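Local coordinates for protein tannase (Fusobacterium nucleatum subsp. nucleatum ATCC 25586, PDB 6YQ4) that probably hydrolyses the galloyl esters of gallotannins, as a tannase of the alpha/beta-hydrolase type, and binds a magnesium ion, at residues A[65-68]-A[69-72]; A[126-129]-A[130-133]; A[431-434]-A[435-438]. One frame throughout, in Å; residues are numbered along the deposited sequence.

Overall arrangement
All three contacts are local, and each lies in or beside a loop that leads into a strand or helix of the alpha/beta-hydrolase fold. Contact 1 (65-72) precedes strand 73-76 and adjoins the magnesium site. The Asn69 side chain is about 6 Å from the ion. Contact 2 (126-133) precedes helix 134-148. Contact 3 (431-438) starts strand 435-439, in the same large mixed sheet as strand 73-76. Contacts 1 and 3 are the nearest pair, with centres about 21 Å apart and nearest atoms about 11 Å apart. Contact 2 is centred about 38 Å from contact 1 and about 29 Å from contact 3. Contacts 2 and 3 lie away from the magnesium ion.

Contact 1: A[65-68]-A[69-72]; sequences SYNS and NNAP
Asn67 and Asn69 meet in an Asx turn. The side-chain OD1 of Asn67 accepts the backbone N of Asn69 at 2.7 Å. That donor is tilted 20° from the plane of the amide carbonyl. A type I beta turn overlaps it, closed by the backbone N of Asn70 on Asn67 O at 3.2 Å. Here the donor stands well above the carbonyl plane. Ala71 N adds a second, weak bond to the same oxygen, so two backbone N-H groups converge on it. The methyl group of Ala71 also approaches this oxygen. Chi1 of Asn67, 61°, puts CG between the backbone N and the carbonyl carbon, and this brings OD1 in over the turn.

The Asn70 side chain reaches back along the chain on the same side of the turn as the Asn67 amide, and crosses it at about a right angle. Its CB packs against the Asn67 amide, and the two amide planes are only moderately inclined to each other. Its ND2 gives a weak bond to Ser65 O at 2.8 Å and lies near the plane of the Tyr66 ring, at its edge.

Pro72 takes a face of that ring. Its CD sits over the centre, 3.5 Å from the Tyr66 centroid, in a CH-pi contact only 10° off the normal. The proline CG leans toward Tyr66 OH. The Tyr66 ring also meets Tyr109 edge-to-face, and its hydroxyl has a weak hydrogen bond to Asp490.

Backbone bonds tie Ser68 to Gly155, a magnesium ligand, and Ala71 to the adjacent Asp156. The loop thus runs past the metal site and enters strand 73-76, with Pro72 bonded to Val110 of strand 110-114 and helix 482-493 packed on Tyr66 and Pro72 through Val493.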
loop_
_atom_site.group_PDB
_atom_site.type_symbol
_atom_site.label_atom_id
_atom_site.label_comp_id
_atom_site.label_asym_id
_atom_site.label_seq_id
_atom_site.Cartn_x
_atom_site.Cartn_y
_atom_site.Cartn_z
ATOM N N SER A 65 -3.882 -12.727 26.056
ATOM C CA SER A 65 -4.290 -11.553 26.816
ATOM C C SER A 65 -5.632 -10.984 26.376
ATOM O O SER A 65 -6.136 -10.078 27.042
ATOM C CB SER A 65 -3.231 -10.451 26.693
ATOM O OG SER A 65 -1.919 -10.991 26.640
ATOM N N TYR A 66 -6.219 -11.477 25.287
ATOM C CA TYR A 66 -7.331 -10.804 24.623
ATOM C C TYR A 66 -8.674 -11.404 25.031
ATOM O O TYR A 66 -8.822 -12.626 25.122
ATOM C CB TYR A 66 -7.175 -10.876 23.101
ATOM C CG TYR A 66 -5.948 -10.160 22.545
ATOM C CD1 TYR A 66 -5.344 -10.590 21.351
ATOM C CD2 TYR A 66 -5.405 -9.047 23.189
ATOM C CE1 TYR A 66 -4.236 -9.948 20.842
ATOM C CE2 TYR A 66 -4.293 -8.396 22.684
ATOM C CZ TYR A 66 -3.709 -8.849 21.514
ATOM O OH TYR A 66 -2.617 -8.194 20.994
ATOM N N ASN A 67 -9.655 -10.535 25.275
ATOM C CA ASN A 67 -11.004 -11.000 25.576
ATOM C C ASN A 67 -12.025 -10.290 24.696
ATOM O O ASN A 67 -11.660 -9.587 23.752
ATOM C CB ASN A 67 -11.331 -10.810 27.066
ATOM C CG ASN A 67 -11.287 -9.350 27.509
ATOM O OD1 ASN A 67 -11.800 -8.459 26.832
ATOM N ND2 ASN A 67 -10.681 -9.105 28.670
ATOM N N SER A 68 -13.307 -10.444 25.011
ATOM C CA SER A 68 -14.355 -9.898 24.159
ATOM C C SER A 68 -14.512 -8.380 24.259
ATOM O O SER A 68 -15.243 -7.807 23.449
ATOM C CB SER A 68 -15.677 -10.572 24.493
ATOM O OG SER A 68 -16.733 -9.656 24.303
ATOM N N ASN A 69 -13.880 -7.719 25.230
ATOM C CA ASN A 69 -13.863 -6.260 25.307
ATOM C C ASN A 69 -12.492 -5.686 24.982
ATOM O O ASN A 69 -12.315 -4.462 24.982
ATOM C CB ASN A 69 -14.297 -5.792 26.698
ATOM C CG ASN A 69 -15.748 -6.095 26.984
ATOM O OD1 ASN A 69 -16.596 -5.205 26.945
ATOM N ND2 ASN A 69 -16.049 -7.360 27.263
ATOM N N ASN A 70 -11.541 -6.549 24.661
ATOM C CA ASN A 70 -10.124 -6.251 24.639
ATOM C C ASN A 70 -9.522 -6.301 23.257
ATOM O O ASN A 70 -8.590 -5.547 22.972
ATOM C CB ASN A 70 -9.390 -7.282 25.491
ATOM C CG ASN A 70 -8.243 -6.717 26.178
ATOM O OD1 ASN A 70 -8.057 -5.509 26.175
ATOM N ND2 ASN A 70 -7.450 -7.571 26.803
ATOM N N ALA A 71 -10.051 -7.172 22.408
ATOM C CA ALA A 71 -9.307 -7.674 21.268
ATOM C C ALA A 71 -9.043 -6.567 20.262
ATOM O O ALA A 71 -9.979 -5.883 19.837
ATOM C CB ALA A 71 -10.083 -8.810 20.608
ATOM N N PRO A 72 -7.798 -6.364 19.856
ATOM C CA PRO A 72 -7.533 -5.555 18.662
ATOM C C PRO A 72 -8.353 -6.048 17.477
ATOM O O PRO A 72 -8.725 -7.224 17.392
ATOM C CB PRO A 72 -6.031 -5.750 18.420
ATOM C CG PRO A 72 -5.485 -6.215 19.702
ATOM C CD PRO A 72 -6.578 -6.925 20.447
#

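Contact 2: A[126-129]-A[130-133]; sequences GNYI and GKAP
Tyr128 and Lys131 form a cation-pi pair across an open turn of the alpha/beta-hydrolase fold, in the long loop between strand 110-114 and helix 134-148. The two side chains lie side by side and point the same way. Lys131 runs over one face of the Tyr128 ring. Its NZ is 4.8 Å from the ring centroid and only 8° off the normal, so the charge stands almost straight above the ring. The carbon before it does the closer touching. CE lies 4.2 Å from the Tyr128 centroid, 24° off the normal and displaced toward the CG side, which makes a CH-pi contact. Lower down, Lys131 CG rests against Tyr128 CB at 3.8 Å. The lysine reaches this path through a bend at chi2, -62°. Beyond it the chain is extended and rises alongside the tyrosine.

The ammonium group has stronger partners than the ring. It makes a salt bridge with Asp375 and a hydrogen bond to Asn367 O, which probably hold it over the aromatic face. The Tyr128 side chain also touches Asp375, and the Tyr128 backbone bonds to Lys372, so the loop is held to the end of helix 364-368 and the residues after it.

Ile129 and Gly130 form the bend. It brings the CA atoms of Tyr128 and Lys131 to 6.6 Å from each other. A water joins the two ends of the turn: it accepts from Lys131 N at 3.0 Å and donates a weak bond to Tyr128 O at 3.2 Å.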
loop_
_atom_site.group_PDB
_atom_site.type_symbol
_atom_site.label_atom_id
_atom_site.label_comp_id
_atom_site.label_asym_id
_atom_site.label_seq_id
_atom_site.Cartn_x
_atom_site.Cartn_y
_atom_site.Cartn_z
ATOM N N GLY A 126 -22.951 3.229 -17.110
ATOM C CA GLY A 126 -21.608 3.224 -17.656
ATOM C C GLY A 126 -20.677 4.272 -17.099
ATOM O O GLY A 126 -19.491 4.282 -17.468
ATOM N N ASN A 127 -21.168 5.158 -16.234
ATOM C CA ASN A 127 -20.301 6.113 -15.547
ATOM C C ASN A 127 -19.394 5.414 -14.542
ATOM O O ASN A 127 -19.813 4.498 -13.826
ATOM C CB ASN A 127 -21.131 7.161 -14.821
ATOM C CG ASN A 127 -21.995 7.952 -15.752
ATOM O OD1 ASN A 127 -21.496 8.655 -16.630
ATOM N ND2 ASN A 127 -23.305 7.839 -15.578
ATOM N N TYR A 128 -18.156 5.888 -14.469
ATOM C CA TYR A 128 -17.169 5.347 -13.541
ATOM C C TYR A 128 -17.458 5.783 -12.110
ATOM O O TYR A 128 -17.644 6.976 -11.834
ATOM C CB TYR A 128 -15.777 5.789 -13.965
ATOM C CG TYR A 128 -15.375 5.262 -15.323
ATOM C CD1 TYR A 128 -15.285 3.890 -15.554
ATOM C CD2 TYR A 128 -15.116 6.132 -16.385
ATOM C CE1 TYR A 128 -14.930 3.387 -16.813
ATOM C CE2 TYR A 128 -14.748 5.654 -17.641
ATOM C CZ TYR A 128 -14.663 4.274 -17.847
ATOM O OH TYR A 128 -14.285 3.772 -19.061
ATOM N N ILE A 129 -17.470 4.810 -11.199
ATOM C CA ILE A 129 -17.821 5.011 -9.800
ATOM C C ILE A 129 -16.713 4.589 -8.852
ATOM O O ILE A 129 -16.916 4.602 -7.631
ATOM C CB ILE A 129 -19.124 4.265 -9.451
ATOM C CG1 ILE A 129 -18.932 2.771 -9.699
ATOM C CG2 ILE A 129 -20.276 4.807 -10.266
ATOM C CD1 ILE A 129 -20.040 1.914 -9.178
ATOM N N GLY A 130 -15.548 4.208 -9.369
ATOM C CA GLY A 130 -14.480 3.740 -8.509
ATOM C C GLY A 130 -13.137 4.361 -8.827
ATOM O O GLY A 130 -12.084 3.807 -8.491
ATOM N N LYS A 131 -13.167 5.502 -9.506
ATOM C CA LYS A 131 -11.970 6.297 -9.649
ATOM C C LYS A 131 -11.685 7.017 -8.339
ATOM O O LYS A 131 -12.550 7.143 -7.465
ATOM C CB LYS A 131 -12.112 7.310 -10.782
ATOM C CG LYS A 131 -12.622 6.737 -12.088
ATOM C CD LYS A 131 -11.669 5.692 -12.620
ATOM C CE LYS A 131 -11.738 5.645 -14.127
ATOM N NZ LYS A 131 -10.664 4.798 -14.685
ATOM N N ALA A 132 -10.454 7.498 -8.222
ATOM C CA ALA A 132 -10.010 8.182 -7.014
ATOM C C ALA A 132 -10.994 9.289 -6.641
ATOM O O ALA A 132 -11.443 10.037 -7.513
ATOM C CB ALA A 132 -8.615 8.762 -7.243
ATOM N N PRO A 133 -11.340 9.447 -5.362
ATOM C CA PRO A 133 -10.843 8.785 -4.150
ATOM C C PRO A 133 -11.768 7.702 -3.559
ATOM O O PRO A 133 -11.767 7.524 -2.349
ATOM C CB PRO A 133 -10.717 9.961 -3.189
ATOM C CG PRO A 133 -11.936 10.835 -3.576
ATOM C CD PRO A 133 -12.154 10.637 -5.043
HETATM O O HOH W 1 -15.225 7.610 -9.861
#

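Contact 3: A[431-434]-A[435-438]; sequences TSTK and YWRI
Trp436 turns back toward Thr433 because chi1, -59°, sets CG beside its own backbone N, and chi2, 70°, swings the pyrrole edge toward the preceding loop. Its NE1 then gives a hydrogen bond to Thr433 O at 2.9 Å, with an N-H...O angle of 159°. The oxygen is near the indole plane, while the donor stands above the carbonyl plane. Lys434 O lies at the same edge, 3.3 Å from Trp436 CD1. The methyl groups of Thr433 and Thr431 pack by the indole, with Thr431 CG2 at the CZ2 edge. Thr433 OG1 bonds instead to Ile200 O.

Lys434 and Tyr435 run alongside each other. Lys434 CB lies over one ring face, 3.9 Å from the Tyr435 centroid, in a CH-pi contact. A bend at chi3 of the lysine keeps CD and CE close to the phenol end.

Tyr435 packs on Val492 of helix 482-493, and Trp436 on Leu459 of helix 450-461. Backbone bonds join Tyr435 to Val203 and Trp436 to Asn467. Strand 435-439 therefore enters between parallel strands 202-206 and 465-469, as in the helix-flanked sheet of alpha/beta hydrolases.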
loop_
_atom_site.group_PDB
_atom_site.type_symbol
_atom_site.label_atom_id
_atom_site.label_comp_id
_atom_site.label_asym_id
_atom_site.label_seq_id
_atom_site.Cartn_x
_atom_site.Cartn_y
_atom_site.Cartn_z
ATOM N N THR A 431 -0.474 13.691 13.410
ATOM C CA THR A 431 -1.084 12.468 12.917
ATOM C C THR A 431 -1.312 11.529 14.087
ATOM O O THR A 431 -0.415 11.325 14.911
ATOM C CB THR A 431 -0.193 11.826 11.850
ATOM O OG1 THR A 431 -0.173 12.671 10.702
ATOM C CG2 THR A 431 -0.726 10.476 11.428
ATOM N N SER A 432 -2.549 11.026 14.204
ATOM C CA SER A 432 -2.964 10.327 15.417
ATOM C C SER A 432 -2.515 8.872 15.432
ATOM O O SER A 432 -2.380 8.287 16.516
ATOM C CB SER A 432 -4.491 10.404 15.609
ATOM O OG SER A 432 -5.245 9.905 14.505
ATOM N N THR A 433 -2.290 8.272 14.268
ATOM C CA THR A 433 -1.847 6.886 14.217
ATOM C C THR A 433 -0.371 6.826 14.606
ATOM O O THR A 433 0.483 7.374 13.902
ATOM C CB THR A 433 -2.076 6.299 12.825
ATOM O OG1 THR A 433 -3.480 6.331 12.526
ATOM C CG2 THR A 433 -1.595 4.866 12.761
ATOM N N LYS A 434 -0.070 6.148 15.714
ATOM C CA LYS A 434 1.303 6.137 16.207
ATOM C C LYS A 434 2.177 5.096 15.504
ATOM O O LYS A 434 3.355 5.360 15.250
ATOM C CB LYS A 434 1.318 5.910 17.725
ATOM C CG LYS A 434 2.260 6.858 18.499
ATOM C CD LYS A 434 2.283 6.563 20.031
ATOM C CE LYS A 434 3.653 6.024 20.495
ATOM N NZ LYS A 434 3.751 5.897 21.996
ATOM N N TYR A 435 1.653 3.911 15.201
ATOM C CA TYR A 435 2.490 2.765 14.853
ATOM C C TYR A 435 2.354 2.366 13.385
ATOM O O TYR A 435 1.246 2.295 12.843
ATOM C CB TYR A 435 2.149 1.577 15.742
ATOM C CG TYR A 435 2.176 1.880 17.214
ATOM C CD1 TYR A 435 3.388 1.976 17.897
ATOM C CD2 TYR A 435 0.998 2.077 17.920
ATOM C CE1 TYR A 435 3.433 2.260 19.238
ATOM C CE2 TYR A 435 1.016 2.344 19.264
ATOM C CZ TYR A 435 2.253 2.445 19.921
ATOM O OH TYR A 435 2.308 2.698 21.261
ATOM N N TRP A 436 3.496 2.086 12.757
ATOM C CA TRP A 436 3.616 1.899 11.311
ATOM C C TRP A 436 4.629 0.802 11.050
ATOM O O TRP A 436 5.759 0.884 11.536
ATOM C CB TRP A 436 4.081 3.187 10.593
ATOM C CG TRP A 436 3.145 4.342 10.814
ATOM C CD1 TRP A 436 2.933 5.034 11.989
ATOM C CD2 TRP A 436 2.272 4.918 9.847
ATOM N NE1 TRP A 436 1.972 6.000 11.799
ATOM C CE2 TRP A 436 1.551 5.943 10.490
ATOM C CE3 TRP A 436 2.015 4.655 8.491
ATOM C CZ2 TRP A 436 0.612 6.724 9.816
ATOM C CZ3 TRP A 436 1.097 5.444 7.827
ATOM C CH2 TRP A 436 0.397 6.456 8.487
ATOM N N ARG A 437 4.227 -0.213 10.288
ATOM C CA ARG A 437 5.131 -1.259 9.827
ATOM C C ARG A 437 5.119 -1.244 8.302
ATOM O O ARG A 437 4.056 -1.374 7.680
ATOM C CB ARG A 437 4.735 -2.636 10.378
ATOM C CG ARG A 437 5.795 -3.704 10.150
ATOM C CD ARG A 437 5.229 -5.050 10.457
ATOM N NE ARG A 437 6.221 -6.124 10.475
ATOM C CZ ARG A 437 6.322 -7.072 9.546
ATOM N NH1 ARG A 437 5.512 -7.070 8.473
ATOM N NH2 ARG A 437 7.241 -8.020 9.677
ATOM N N ILE A 438 6.296 -1.078 7.711
ATOM C CA ILE A 438 6.461 -0.837 6.285
ATOM C C ILE A 438 7.515 -1.815 5.786
ATOM O O ILE A 438 8.563 -1.981 6.423
ATOM C CB ILE A 438 6.870 0.625 6.003
ATOM C CG1 ILE A 438 5.753 1.599 6.359
ATOM C CG2 ILE A 438 7.239 0.840 4.576
ATOM C CD1 ILE A 438 6.236 3.052 6.382
#